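Long-range contacts in catechol 2,3-dioxygenase (Pseudomonas sp., PDB 3HPV), which probably catalyses the iron(II)-dependent cleavage of the catechol ring by O2, giving 2-hydroxy-6-oxohexa-2,4-dienoate: residues His11-Val16 against Ile57-Asp62; Leu91-Ile96 against Glu106-Glu111. All coordinates share one frame; numbering follows the deposited sequence.

Interaction 1 of 2, residues His11-Val16 against Ile57-Asp62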
loop_
_atom_site.group_PDB
_atom_site.type_symbol
_atom_site.label_atom_id
_atom_site.label_comp_id
_atom_site.label_asym_id
_atom_site.label_seq_id
_atom_site.Cartn_x
_atom_site.Cartn_y
_atom_site.Cartn_z
ATOM N N HIS A 11 -17.577 -13.017 19.965
ATOM C CA HIS A 11 -17.159 -14.344 19.573
ATOM C C HIS A 11 -18.176 -15.008 18.707
ATOM O O HIS A 11 -19.356 -14.661 18.707
ATOM C CB HIS A 11 -16.863 -15.226 20.793
ATOM C CG HIS A 11 -18.030 -15.393 21.722
ATOM N ND1 HIS A 11 -17.890 -15.403 23.093
ATOM C CD2 HIS A 11 -19.344 -15.591 21.480
ATOM C CE1 HIS A 11 -19.067 -15.605 23.655
ATOM N NE2 HIS A 11 -19.968 -15.723 22.698
ATOM N N ALA A 12 -17.692 -15.961 17.938
ATOM C CA ALA A 12 -18.530 -16.767 17.072
ATOM C C ALA A 12 -18.090 -18.209 17.353
ATOM O O ALA A 12 -16.885 -18.476 17.480
ATOM C CB ALA A 12 -18.276 -16.415 15.618
ATOM N N GLN A 13 -19.046 -19.122 17.513
ATOM C CA GLN A 13 -18.690 -20.518 17.719
ATOM C C GLN A 13 -19.132 -21.180 16.444
ATOM O O GLN A 13 -20.311 -21.181 16.109
ATOM C CB GLN A 13 -19.407 -21.139 18.913
ATOM C CG GLN A 13 -19.027 -22.593 19.067
ATOM C CD GLN A 13 -19.530 -23.213 20.351
ATOM O OE1 GLN A 13 -19.008 -22.938 21.432
ATOM N NE2 GLN A 13 -20.544 -24.061 20.238
ATOM N N VAL A 14 -18.164 -21.739 15.733
ATOM C CA VAL A 14 -18.388 -22.361 14.441
ATOM C C VAL A 14 -18.142 -23.858 14.494
ATOM O O VAL A 14 -17.277 -24.336 15.249
ATOM C CB VAL A 14 -17.463 -21.675 13.404
ATOM C CG1 VAL A 14 -17.558 -22.342 12.067
ATOM C CG2 VAL A 14 -17.854 -20.187 13.285
ATOM N N ARG A 15 -18.897 -24.583 13.673
ATOM C CA ARG A 15 -18.829 -26.032 13.629
ATOM C C ARG A 15 -17.893 -26.579 12.570
ATOM O O ARG A 15 -18.082 -26.299 11.395
ATOM C CB ARG A 15 -20.226 -26.604 13.389
ATOM C CG ARG A 15 -21.230 -26.412 14.543
ATOM C CD ARG A 15 -22.502 -27.278 14.345
ATOM N NE ARG A 15 -23.313 -26.874 13.199
ATOM C CZ ARG A 15 -24.025 -25.750 13.154
ATOM N NH1 ARG A 15 -24.025 -24.928 14.194
ATOM N NH2 ARG A 15 -24.733 -25.440 12.076
ATOM N N VAL A 16 -16.882 -27.348 12.982
ATOM C CA VAL A 16 -15.967 -27.949 12.018
ATOM C C VAL A 16 -16.178 -29.456 11.943
ATOM O O VAL A 16 -16.363 -30.128 12.968
ATOM C CB VAL A 16 -14.472 -27.697 12.338
ATOM C CG1 VAL A 16 -14.163 -26.210 12.232
ATOM C CG2 VAL A 16 -14.125 -28.232 13.720
ATOM N N ILE A 57 -14.399 -19.667 18.428
ATOM C CA ILE A 57 -14.351 -21.001 19.026
ATOM C C ILE A 57 -14.860 -22.035 18.038
ATOM O O ILE A 57 -15.917 -21.863 17.428
ATOM C CB ILE A 57 -15.185 -21.075 20.316
ATOM C CG1 ILE A 57 -14.687 -20.032 21.314
ATOM C CG2 ILE A 57 -15.050 -22.426 20.956
ATOM C CD1 ILE A 57 -15.434 -18.728 21.244
ATOM N N ILE A 58 -14.090 -23.114 17.911
ATOM C CA ILE A 58 -14.343 -24.221 16.992
ATOM C C ILE A 58 -14.820 -25.496 17.690
ATOM O O ILE A 58 -14.185 -25.964 18.632
ATOM C CB ILE A 58 -13.034 -24.545 16.198
ATOM C CG1 ILE A 58 -12.867 -23.563 15.045
ATOM C CG2 ILE A 58 -13.054 -25.948 15.662
ATOM C CD1 ILE A 58 -12.400 -22.222 15.469
ATOM N N ARG A 59 -15.919 -26.074 17.211
ATOM C CA ARG A 59 -16.461 -27.299 17.806
ATOM C C ARG A 59 -16.698 -28.390 16.772
ATOM O O ARG A 59 -17.370 -28.148 15.768
ATOM C CB ARG A 59 -17.798 -27.018 18.501
ATOM C CG ARG A 59 -18.423 -28.260 19.116
ATOM C CD ARG A 59 -19.678 -27.909 19.879
ATOM N NE ARG A 59 -20.751 -27.504 18.984
ATOM C CZ ARG A 59 -21.594 -28.346 18.399
ATOM N NH1 ARG A 59 -21.492 -29.652 18.615
ATOM N NH2 ARG A 59 -22.543 -27.886 17.600
ATOM N N GLU A 60 -16.179 -29.590 17.022
ATOM C CA GLU A 60 -16.377 -30.687 16.083
ATOM C C GLU A 60 -17.849 -31.092 15.971
ATOM O O GLU A 60 -18.587 -31.105 16.953
ATOM C CB GLU A 60 -15.555 -31.914 16.479
ATOM C CG GLU A 60 -15.197 -32.772 15.262
ATOM C CD GLU A 60 -14.741 -34.181 15.607
ATOM O OE1 GLU A 60 -15.614 -35.003 15.952
ATOM O OE2 GLU A 60 -13.520 -34.463 15.525
ATOM N N ALA A 61 -18.279 -31.425 14.766
ATOM C CA ALA A 61 -19.662 -31.825 14.578
ATOM C C ALA A 61 -19.939 -32.468 13.217
ATOM O O ALA A 61 -19.054 -32.592 12.366
ATOM C CB ALA A 61 -20.584 -30.625 14.806
ATOM N N ASP A 62 -21.189 -32.876 13.038
ATOM C CA ASP A 62 -21.650 -33.535 11.826
ATOM C C ASP A 62 -22.053 -32.518 10.781
ATOM O O ASP A 62 -22.155 -32.846 9.601
ATOM C CB ASP A 62 -22.862 -34.416 12.152
ATOM C CG ASP A 62 -22.599 -35.366 13.312
ATOM O OD1 ASP A 62 -23.546 -36.074 13.731
ATOM O OD2 ASP A 62 -21.443 -35.400 13.802
#
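The guanidinium of R59 has the amide of Q13 at its edge. Q13 NE2 lies near the guanidinium plane, 3.7 Å from R59 NE, and the two planes are 57° apart. R15 CD approaches the same group obliquely and comes within 3.3 Å of R59 NH2. The arginine side chains run side by side and point the same way, with their guanidinium planes 42° apart. The ring of H11 is met obliquely by I57 CD1, and that methyl also touches H11 CB. Y121 stacks on the ring.

Q13, R15, I57 and R59 share one face of the sheet. Q13 CG is anti to the backbone N (chi1 179°), and the chain runs on extended, which brings OE1 over to I57 CG2 at 4.0 Å. On the other face V16 crosses I58 at about a right angle. I58 also packs on L19 and Y26 of helix 19-30.

The backbones pair in parallel. Five N-H...O=C bonds join them, from A12 O with I57 N to V16 O with A61 N. The bond between V14 N and I57 O measures 2.8 Å. V16 N bonds to R59 O. The last bond, A61 N to V16 O, is 2.9 Å and already reaches past the end of strand 56-60.

R15 NE and R59 NH2 lie 4.6 Å apart because both side chains turn to D67 of strand 65-73. D67 OD1 forms a salt bridge with R15 and OD2 with R59, while OD2 also accepts a hydrogen bond from Q13 NE2. One carboxylate thus gathers three donor side chains, and its negative charge probably holds the two guanidiniums and the Q13 amide together on this face.

Interaction 2 of 2, residues Leu91-Ile96 against Glu106-Glu111; sequences LTTTRI and ERVRFE
L91 begins the contact by laying CD1 against the F110 ring, 3.8 Å from F110 CD1, in an oblique approach. Its other methyl, CD2, touches E111 O. L86 of helix 76-89 packs on both side chains, L91 and F110.

T92 is bridged to the second segment by a water. The water donates to T92 O and accepts from E111 N at 2.7 Å. F110 CB also touches T92 O. T93 CG2 presses tightly on V108 CG1, at 3.4 Å. T94 and R109 form a hydrogen-bonded pair, with T94 N to R109 O at 2.9 Å and R109 N to T94 O at 2.8 Å.

R95 bends at chi2 (80°), which carries its guanidinium toward E106. NE donates to E106 OE1 in a salt bridge and meets the oxygen from above the carboxylate plane. The modelled distance from R95 NE to E106 OE1, 2.5 Å, is very short, and its exact length is doubtful. V108 CG2 lies over one guanidinium face. E80 and D83 of helix 76-89 take the two terminal nitrogens.

I96 closes the run, pairing with R107 through two backbone bonds. Its CG2 rests over one face of the R107 guanidinium, 3.4 Å from R107 NH2. Its CG1 lies over a face of the R109 guanidinium. E119 of strand 117-121 binds both R107 and R109, and E100 also holds R107.

The pairing is that of an antiparallel beta hairpin, strand 94-96 with strand 107-111. It forms one margin of the N-terminal sheet in the vicinal oxygen chelate fold of extradiol dioxygenases, away from the iron site.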
loop_
_atom_site.group_PDB
_atom_site.type_symbol
_atom_site.label_atom_id
_atom_site.label_comp_id
_atom_site.label_asym_id
_atom_site.label_seq_id
_atom_site.Cartn_x
_atom_site.Cartn_y
_atom_site.Cartn_z
ATOM N N LEU A 91 -38.901 -11.507 23.285
ATOM C CA LEU A 91 -38.010 -12.633 23.039
ATOM C C LEU A 91 -37.785 -13.414 24.303
ATOM O O LEU A 91 -37.729 -12.840 25.371
ATOM C CB LEU A 91 -36.659 -12.131 22.520
ATOM C CG LEU A 91 -36.580 -11.596 21.093
ATOM C CD1 LEU A 91 -35.318 -10.769 20.926
ATOM C CD2 LEU A 91 -36.593 -12.757 20.127
ATOM N N THR A 92 -37.656 -14.721 24.195
ATOM C CA THR A 92 -37.397 -15.497 25.385
ATOM C C THR A 92 -35.884 -15.492 25.526
ATOM O O THR A 92 -35.154 -15.488 24.533
ATOM C CB THR A 92 -37.964 -16.938 25.277
ATOM O OG1 THR A 92 -37.237 -17.681 24.294
ATOM C CG2 THR A 92 -39.443 -16.888 24.872
ATOM N N THR A 93 -35.417 -15.478 26.765
ATOM C CA THR A 93 -34.002 -15.408 27.064
ATOM C C THR A 93 -33.496 -16.645 27.789
ATOM O O THR A 93 -34.185 -17.197 28.629
ATOM C CB THR A 93 -33.748 -14.147 27.931
ATOM O OG1 THR A 93 -33.781 -12.976 27.101
ATOM C CG2 THR A 93 -32.431 -14.236 28.665
ATOM N N THR A 94 -32.288 -17.081 27.461
ATOM C CA THR A 94 -31.682 -18.234 28.126
ATOM C C THR A 94 -30.476 -17.678 28.828
ATOM O O THR A 94 -29.824 -16.781 28.317
ATOM C CB THR A 94 -31.172 -19.285 27.136
ATOM O OG1 THR A 94 -32.200 -19.578 26.190
ATOM C CG2 THR A 94 -30.761 -20.578 27.872
ATOM N N ARG A 95 -30.161 -18.208 29.994
ATOM C CA ARG A 95 -29.010 -17.714 30.731
ATOM C C ARG A 95 -27.945 -18.786 30.861
ATOM O O ARG A 95 -28.163 -19.766 31.562
ATOM C CB ARG A 95 -29.444 -17.290 32.120
ATOM C CG ARG A 95 -28.465 -16.413 32.796
ATOM C CD ARG A 95 -28.614 -15.000 32.295
ATOM N NE ARG A 95 -27.871 -14.106 33.172
ATOM C CZ ARG A 95 -28.307 -12.929 33.595
ATOM N NH1 ARG A 95 -29.504 -12.473 33.223
ATOM N NH2 ARG A 95 -27.538 -12.223 34.407
ATOM N N ILE A 96 -26.801 -18.593 30.202
ATOM C CA ILE A 96 -25.688 -19.554 30.255
ATOM C C ILE A 96 -24.810 -19.215 31.456
ATOM O O ILE A 96 -24.347 -18.088 31.601
ATOM C CB ILE A 96 -24.807 -19.512 28.950
ATOM C CG1 ILE A 96 -25.606 -19.995 27.735
ATOM C CG2 ILE A 96 -23.601 -20.438 29.088
ATOM C CD1 ILE A 96 -26.738 -19.100 27.319
ATOM N N GLU A 106 -21.268 -15.045 32.582
ATOM C CA GLU A 106 -22.517 -15.620 32.095
ATOM C C GLU A 106 -22.942 -14.815 30.870
ATOM O O GLU A 106 -22.520 -13.666 30.697
ATOM C CB GLU A 106 -23.611 -15.575 33.178
ATOM C CG GLU A 106 -24.142 -14.188 33.532
ATOM C CD GLU A 106 -25.106 -14.185 34.750
ATOM O OE1 GLU A 106 -26.102 -14.936 34.747
ATOM O OE2 GLU A 106 -24.875 -13.420 35.708
ATOM N N ARG A 107 -23.750 -15.420 30.009
ATOM C CA ARG A 107 -24.213 -14.720 28.828
ATOM C C ARG A 107 -25.707 -14.916 28.676
ATOM O O ARG A 107 -26.268 -15.921 29.135
ATOM C CB ARG A 107 -23.525 -15.246 27.554
ATOM C CG ARG A 107 -22.204 -15.974 27.764
ATOM C CD ARG A 107 -22.085 -17.045 26.702
ATOM N NE ARG A 107 -21.474 -18.249 27.228
ATOM C CZ ARG A 107 -21.398 -19.409 26.582
ATOM N NH1 ARG A 107 -21.908 -19.549 25.360
ATOM N NH2 ARG A 107 -20.776 -20.431 27.157
ATOM N N VAL A 108 -26.332 -13.947 28.015
ATOM C CA VAL A 108 -27.758 -13.962 27.727
ATOM C C VAL A 108 -27.906 -14.438 26.285
ATOM O O VAL A 108 -27.422 -13.787 25.354
ATOM C CB VAL A 108 -28.347 -12.546 27.830
ATOM C CG1 VAL A 108 -29.808 -12.553 27.361
ATOM C CG2 VAL A 108 -28.210 -12.026 29.266
ATOM N N ARG A 109 -28.574 -15.570 26.096
ATOM C CA ARG A 109 -28.772 -16.116 24.759
ATOM C C ARG A 109 -30.218 -15.958 24.323
ATOM O O ARG A 109 -31.111 -15.794 25.146
ATOM C CB ARG A 109 -28.395 -17.616 24.716
ATOM C CG ARG A 109 -28.363 -18.201 23.284
ATOM C CD ARG A 109 -27.927 -19.665 23.222
ATOM N NE ARG A 109 -26.526 -19.858 23.578
ATOM C CZ ARG A 109 -25.978 -21.040 23.845
ATOM N NH1 ARG A 109 -26.708 -22.145 23.802
ATOM N NH2 ARG A 109 -24.693 -21.121 24.162
ATOM N N PHE A 110 -30.441 -15.997 23.022
ATOM C CA PHE A 110 -31.787 -15.899 22.489
ATOM C C PHE A 110 -31.761 -16.096 20.993
ATOM O O PHE A 110 -30.755 -15.816 20.335
ATOM C CB PHE A 110 -32.438 -14.562 22.870
ATOM C CG PHE A 110 -31.754 -13.366 22.314
ATOM C CD1 PHE A 110 -32.172 -12.812 21.107
ATOM C CD2 PHE A 110 -30.700 -12.779 22.997
ATOM C CE1 PHE A 110 -31.552 -11.682 20.586
ATOM C CE2 PHE A 110 -30.070 -11.646 22.487
ATOM C CZ PHE A 110 -30.500 -11.093 21.273
ATOM N N GLU A 111 -32.872 -16.601 20.464
ATOM C CA GLU A 111 -33.008 -16.887 19.045
ATOM C C GLU A 111 -33.717 -15.748 18.311
ATOM O O GLU A 111 -34.686 -15.184 18.808
ATOM C CB GLU A 111 -33.782 -18.194 18.874
ATOM C CG GLU A 111 -33.819 -18.731 17.459
ATOM C CD GLU A 111 -34.749 -19.939 17.323
ATOM O OE1 GLU A 111 -35.987 -19.757 17.413
ATOM O OE2 GLU A 111 -34.247 -21.070 17.136
HETATM O O HOH W 1 -34.867 -17.140 22.216
#

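Overall arrangement
From the N terminus, strand 9-16 is laid down first. The chain then passes through helix 19-30 and strands 33-37 and 43-46 before strand 56-60 returns beside it, so interaction 1 closes a loop of 40 residues. Strand 65-73 and helix 76-89 follow. Interaction 2 then closes a short loop of nine residues. The two contacts are in series and neither nest nor cross. Both belong to the same eight-stranded mixed sheet of the N-terminal VOC region. Interaction 1 joins neighbouring inner strands, and interaction 2 adds the outermost strand 94-96. Their centres are about 19 Å apart, and E119 and Y121 on strand 117-121 contact side chains of both.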